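Local coordinates for Sso-CP2 metallo-carboxypetidase (PDB 4MMO), which removes C-terminal residues from peptide chains as a metallo-carboxypeptidase of the M20 family that binds zinc, at the interface of chains A and B. Coordinates in Å, arbitrary orientation; residue numbers count along the deposited sequence, not the author numbering. Chains: chain A/B, Sso-CP2 metallo-carboxypetidase.

Both contacts lie on the dimerisation domain of this M20 peptidase, where two copies meet about a two-fold axis in what is probably the biological dimer. The centres of their C-alpha atoms are about 11 Å apart, and they share A:Pro301, whose ring faces contact 1 while its carbonyl oxygen belongs to contact 2. The segment 299-302 and the neighbours A:Arg205 and A:Asn206 link them. Contact 1 is largely polar, set on the start of strand 283-290 of chain B; contact 2 is a plug of one aromatic ring. Symmetry repeats each, so the pair probably helps to set both position and rotation of the subunits.

Contact 1: the interface of chains A and B. Residues chain A 206, 208, 212, 289-290, 299, 301; chain B 215, 283-286.
The loop residue A:Asn206 before helix 207-218 and the short strand 299-300 of chain A meet the start of strand 283-290 of chain B, whose two copies touch through an antiparallel bridge between A:Gly290 and B:Gly286. This is the dimerisation domain of the M20 peptidases. The amide of A:Asn206, with CG anti to its backbone N (chi1 176°), reaches across, and ND2 uses both hydrogens on chain B. One goes to the backbone O of B:Val284 at 2.9 Å; the other meets OD1 of B:Asn283, also 2.9 Å from ND2, from above the carbonyl plane. Both acceptors lie close to the plane of the donating amide, which fixes its rotation. On its own chain OD1 of A:Asn206 accepts a bent bond from the N of A:Cys208 at 2.8 Å, probably helping to cap the helix. An alanine in place of A:Asn206 would probably leave the oxygens of B:Val284 and B:Asn283 without their donor and the helix start with less of a cap. The two asparagine side chains cross at about a right angle, their amide planes 65° apart, and ND2 of B:Asn283 donates in turn to the backbone O of A:Ile299 at 3.0 Å. The N of that isoleucine donates to the anti side of the B:Asp285 carboxylate, 3.0 Å from OD1. This OD1 also comes 3.2 Å from the O of A:Ile299, a repulsive approach if the acid is ionised, so its exact placement is doubtful. Valine, small and branched, suits the flank of the A:Cys208–A:Cys289 disulfide, which ties helix to strand: CG1 of B:Val284 rests 3.7 Å from CB of A:Cys208. Glycine suits B:Gly286, whose CA lies 3.3 Å from the O of A:Cys289.

Contact 2: the interface of chains A and B. Residues chain A 191-194, 196, 205, 300-302; chain B 260-262.
The phenyl ring of B:Phe261 enters chain A with unlike groups on its two faces: the backbone carbonyl O of A:Tyr191 lies over one, toward the rim, and methyl CD1 of A:Leu196 over the other, 3.8 Å from the ring centroid in a CH-pi contact. Around the edge, in the ring plane, stand the carbonyl oxygens of A:Lys194, A:Arg205 and A:Pro301. The socket belongs to the M20 dimerisation domain, and its plug comes from the loop after helix 252-259 of chain B. Phenylalanine suits the site because one flat face takes a methyl, while its weakly positive C-H rim can turn to carbonyls; CE2 comes 3.3 Å from the O of A:Arg205. That oxygen also lies at the edge of the A:Tyr191 ring. CB of A:Tyr191 flanks CE2 of B:Phe261 at 3.8 Å, and CB of A:His302 touches CE1 near the opposite edge. The ring is turned to this slot by a first torsion of -98°, well away from a staggered value, which may carry some strain. Backbone bonds hold the loop at either side of the plug. The N of B:Lys262 donates almost straight (172° at H) to the O of A:Tyr191 at 2.9 Å; this carbonyl's place over the ring face is proximity and no bond. Past it runs the extended lysine chain, with CG 3.4 Å from the same A:Tyr191 O. On the other side the N of A:Thr193 gives a longer bond, 3.2 Å, to the O of B:Gly260, approaching from above the carbonyl plane. Glycine fits A:Gly192, whose CA passes 3.3 Å from the O of B:Gly260 and lies against the ring, and B:Gly260, whose phi of 99° few other residues adopt readily.

Contact 1: the interface of chains A and B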
loop_
_atom_site.group_PDB
_atom_site.type_symbol
_atom_site.label_atom_id
_atom_site.label_comp_id
_atom_site.label_asym_id
_atom_site.label_seq_id
_atom_site.Cartn_x
_atom_site.Cartn_y
_atom_site.Cartn_z
ATOM N N ASN A 206 6.610 -10.584 11.524
ATOM C CA ASN A 206 6.472 -9.435 10.641
ATOM C C ASN A 206 5.001 -9.335 10.212
ATOM O O ASN A 206 4.437 -10.306 9.714
ATOM C CB ASN A 206 7.424 -9.595 9.444
ATOM C CG ASN A 206 7.279 -8.491 8.409
ATOM O OD1 ASN A 206 6.198 -8.255 7.869
ATOM N ND2 ASN A 206 8.384 -7.817 8.117
ATOM N N CYS A 208 3.535 -7.513 7.800
ATOM C CA CYS A 208 3.340 -7.530 6.345
ATOM C C CYS A 208 3.140 -8.948 5.839
ATOM O O CYS A 208 2.166 -9.241 5.145
ATOM C CB CYS A 208 4.541 -6.934 5.615
ATOM S SG CYS A 208 5.095 -5.366 6.249
ATOM N N ALA A 212 -0.218 -10.624 4.458
ATOM C CA ALA A 212 -0.148 -11.120 3.085
ATOM C C ALA A 212 -0.583 -12.577 3.040
ATOM O O ALA A 212 -1.276 -13.003 2.118
ATOM C CB ALA A 212 1.263 -10.974 2.528
ATOM N N CYS A 289 1.920 -1.398 4.081
ATOM C CA CYS A 289 2.759 -1.829 5.185
ATOM C C CYS A 289 4.190 -1.356 5.014
ATOM O O CYS A 289 4.725 -1.351 3.907
ATOM C CB CYS A 289 2.752 -3.347 5.305
ATOM S SG CYS A 289 3.755 -3.908 6.682
ATOM N N GLY A 290 4.804 -0.965 6.124
ATOM C CA GLY A 290 6.206 -0.607 6.135
ATOM C C GLY A 290 6.547 0.556 5.230
ATOM O O GLY A 290 5.693 1.376 4.894
ATOM N N ILE A 299 13.541 -2.222 7.651
ATOM C CA ILE A 299 12.817 -2.289 8.912
ATOM C C ILE A 299 11.884 -3.489 8.997
ATOM O O ILE A 299 11.497 -4.059 7.981
ATOM C CB ILE A 299 11.938 -1.036 9.124
ATOM C CG1 ILE A 299 11.079 -0.771 7.883
ATOM C CG2 ILE A 299 12.793 0.178 9.436
ATOM C CD1 ILE A 299 9.848 0.075 8.156
ATOM N N PRO A 301 8.211 -3.561 9.937
ATOM C CA PRO A 301 7.144 -2.628 10.315
ATOM C C PRO A 301 6.314 -3.198 11.453
ATOM O O PRO A 301 6.285 -4.417 11.621
ATOM C CB PRO A 301 6.302 -2.513 9.036
ATOM C CG PRO A 301 7.160 -3.101 7.941
ATOM C CD PRO A 301 7.951 -4.165 8.618
ATOM N N ILE B 215 4.825 -13.418 -2.166
ATOM C CA ILE B 215 5.553 -13.161 -0.928
ATOM C C ILE B 215 5.333 -14.282 0.083
ATOM O O ILE B 215 6.240 -14.647 0.832
ATOM C CB ILE B 215 5.105 -11.807 -0.330
ATOM C CG1 ILE B 215 5.894 -10.671 -0.979
ATOM C CG2 ILE B 215 5.281 -11.771 1.183
ATOM C CD1 ILE B 215 5.354 -9.298 -0.654
ATOM N N ASN B 283 13.012 -10.791 5.051
ATOM C CA ASN B 283 12.143 -9.824 5.698
ATOM C C ASN B 283 11.509 -8.875 4.696
ATOM O O ASN B 283 12.167 -8.412 3.762
ATOM C CB ASN B 283 12.948 -9.024 6.728
ATOM C CG ASN B 283 12.145 -7.911 7.362
ATOM O OD1 ASN B 283 11.312 -8.152 8.235
ATOM N ND2 ASN B 283 12.398 -6.681 6.936
ATOM N N VAL B 284 10.224 -8.600 4.899
ATOM C CA VAL B 284 9.507 -7.620 4.100
ATOM C C VAL B 284 9.601 -6.270 4.787
ATOM O O VAL B 284 9.085 -6.084 5.886
ATOM C CB VAL B 284 8.022 -7.991 3.936
ATOM C CG1 VAL B 284 7.274 -6.890 3.189
ATOM C CG2 VAL B 284 7.885 -9.314 3.215
ATOM N N ASP B 285 10.257 -5.331 4.119
ATOM C CA ASP B 285 10.408 -3.984 4.632
ATOM C C ASP B 285 9.229 -3.117 4.239
ATOM O O ASP B 285 8.957 -2.100 4.877
ATOM C CB ASP B 285 11.688 -3.363 4.079
ATOM C CG ASP B 285 12.894 -4.235 4.310
ATOM O OD1 ASP B 285 13.396 -4.241 5.452
ATOM O OD2 ASP B 285 13.331 -4.913 3.357
ATOM N N GLY B 286 8.536 -3.507 3.176
ATOM C CA GLY B 286 7.469 -2.683 2.648
ATOM C C GLY B 286 6.604 -3.399 1.633
ATOM O O GLY B 286 7.058 -4.293 0.923
#

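Contact 2: the interface of chains A and B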
loop_
_atom_site.group_PDB
_atom_site.type_symbol
_atom_site.label_atom_id
_atom_site.label_comp_id
_atom_site.label_asym_id
_atom_site.label_seq_id
_atom_site.Cartn_x
_atom_site.Cartn_y
_atom_site.Cartn_z
ATOM N N TYR A 191 1.614 -4.893 15.802
ATOM C CA TYR A 191 2.383 -5.816 16.636
ATOM C C TYR A 191 3.280 -5.115 17.653
ATOM O O TYR A 191 3.825 -5.760 18.546
ATOM C CB TYR A 191 3.251 -6.723 15.759
ATOM C CG TYR A 191 2.514 -7.839 15.049
ATOM C CD1 TYR A 191 1.151 -8.040 15.230
ATOM C CD2 TYR A 191 3.194 -8.703 14.200
ATOM C CE1 TYR A 191 0.486 -9.067 14.580
ATOM C CE2 TYR A 191 2.540 -9.731 13.551
ATOM C CZ TYR A 191 1.187 -9.910 13.743
ATOM O OH TYR A 191 0.534 -10.937 13.096
ATOM N N GLY A 192 3.451 -3.807 17.507
ATOM C CA GLY A 192 4.297 -3.060 18.416
ATOM C C GLY A 192 4.058 -1.569 18.315
ATOM O O GLY A 192 3.189 -1.121 17.565
ATOM N N THR A 193 4.839 -0.800 19.065
ATOM C CA THR A 193 4.662 0.643 19.131
ATOM C C THR A 193 5.434 1.366 18.035
ATOM O O THR A 193 5.078 2.483 17.654
ATOM C CB THR A 193 5.116 1.194 20.495
ATOM O OG1 THR A 193 6.463 0.779 20.758
ATOM C CG2 THR A 193 4.207 0.689 21.605
ATOM N N LYS A 194 6.489 0.736 17.529
ATOM C CA LYS A 194 7.335 1.374 16.526
ATOM C C LYS A 194 7.980 0.369 15.577
ATOM O O LYS A 194 8.092 -0.819 15.886
ATOM C CB LYS A 194 8.429 2.196 17.209
ATOM C CG LYS A 194 9.368 1.375 18.077
ATOM C CD LYS A 194 10.344 2.263 18.830
ATOM C CE LYS A 194 11.155 1.468 19.839
ATOM N NZ LYS A 194 11.961 0.397 19.193
ATOM N N LEU A 196 11.004 -1.495 13.705
ATOM C CA LEU A 196 12.280 -1.989 14.198
ATOM C C LEU A 196 13.276 -2.090 13.064
ATOM O O LEU A 196 12.896 -2.195 11.901
ATOM C CB LEU A 196 12.112 -3.375 14.811
ATOM C CG LEU A 196 10.957 -3.538 15.797
ATOM C CD1 LEU A 196 10.928 -4.963 16.323
ATOM C CD2 LEU A 196 11.066 -2.539 16.933
ATOM N N ARG A 205 7.638 -11.548 14.790
ATOM C CA ARG A 205 6.782 -11.750 13.635
ATOM C C ARG A 205 6.717 -10.454 12.839
ATOM O O ARG A 205 6.775 -9.363 13.404
ATOM C CB ARG A 205 5.376 -12.160 14.069
ATOM C CG ARG A 205 5.309 -13.485 14.811
ATOM C CD ARG A 205 3.907 -14.066 14.759
ATOM N NE ARG A 205 3.535 -14.452 13.399
ATOM C CZ ARG A 205 3.779 -15.644 12.860
ATOM N NH1 ARG A 205 4.392 -16.589 13.559
ATOM N NH2 ARG A 205 3.406 -15.893 11.615
ATOM N N VAL A 300 11.527 -3.864 10.221
ATOM C CA VAL A 300 10.342 -4.680 10.448
ATOM C C VAL A 300 9.221 -3.714 10.815
ATOM O O VAL A 300 9.269 -3.100 11.881
ATOM C CB VAL A 300 10.518 -5.684 11.605
ATOM C CG1 VAL A 300 9.286 -6.583 11.712
ATOM C CG2 VAL A 300 11.767 -6.516 11.408
ATOM N N PRO A 301 8.211 -3.561 9.937
ATOM C CA PRO A 301 7.144 -2.628 10.315
ATOM C C PRO A 301 6.314 -3.198 11.453
ATOM O O PRO A 301 6.285 -4.417 11.621
ATOM C CB PRO A 301 6.302 -2.513 9.036
ATOM C CG PRO A 301 7.160 -3.101 7.941
ATOM C CD PRO A 301 7.951 -4.165 8.618
ATOM N N HIS A 302 5.663 -2.340 12.231
ATOM C CA HIS A 302 4.873 -2.812 13.365
ATOM C C HIS A 302 3.397 -2.908 12.996
ATOM O O HIS A 302 2.613 -3.537 13.706
ATOM C CB HIS A 302 5.074 -1.903 14.585
ATOM C CG HIS A 302 4.480 -0.539 14.436
ATOM N ND1 HIS A 302 3.172 -0.257 14.764
ATOM C CD2 HIS A 302 5.018 0.625 13.999
ATOM C CE1 HIS A 302 2.928 1.021 14.535
ATOM N NE2 HIS A 302 4.032 1.579 14.069
ATOM N N GLY B 260 9.680 -2.829 21.767
ATOM C CA GLY B 260 8.333 -2.284 21.786
ATOM C C GLY B 260 7.288 -3.215 21.204
ATOM O O GLY B 260 6.109 -2.871 21.157
ATOM N N PHE B 261 7.713 -4.392 20.755
ATOM C CA PHE B 261 6.777 -5.393 20.251
ATOM C C PHE B 261 6.092 -6.094 21.413
ATOM O O PHE B 261 6.708 -6.352 22.446
ATOM C CB PHE B 261 7.491 -6.420 19.366
ATOM C CG PHE B 261 7.361 -6.151 17.888
ATOM C CD1 PHE B 261 7.516 -4.868 17.384
ATOM C CD2 PHE B 261 7.103 -7.186 17.001
ATOM C CE1 PHE B 261 7.404 -4.622 16.026
ATOM C CE2 PHE B 261 6.994 -6.947 15.645
ATOM C CZ PHE B 261 7.143 -5.663 15.157
ATOM N N LYS B 262 4.815 -6.401 21.230
ATOM C CA LYS B 262 4.013 -7.036 22.265
ATOM C C LYS B 262 4.560 -8.412 22.636
ATOM O O LYS B 262 4.372 -8.880 23.760
ATOM C CB LYS B 262 2.565 -7.170 21.790
ATOM C CG LYS B 262 1.916 -5.852 21.398
ATOM C CD LYS B 262 0.559 -6.073 20.744
ATOM C CE LYS B 262 -0.096 -4.752 20.380
ATOM N NZ LYS B 262 -1.485 -4.932 19.884
#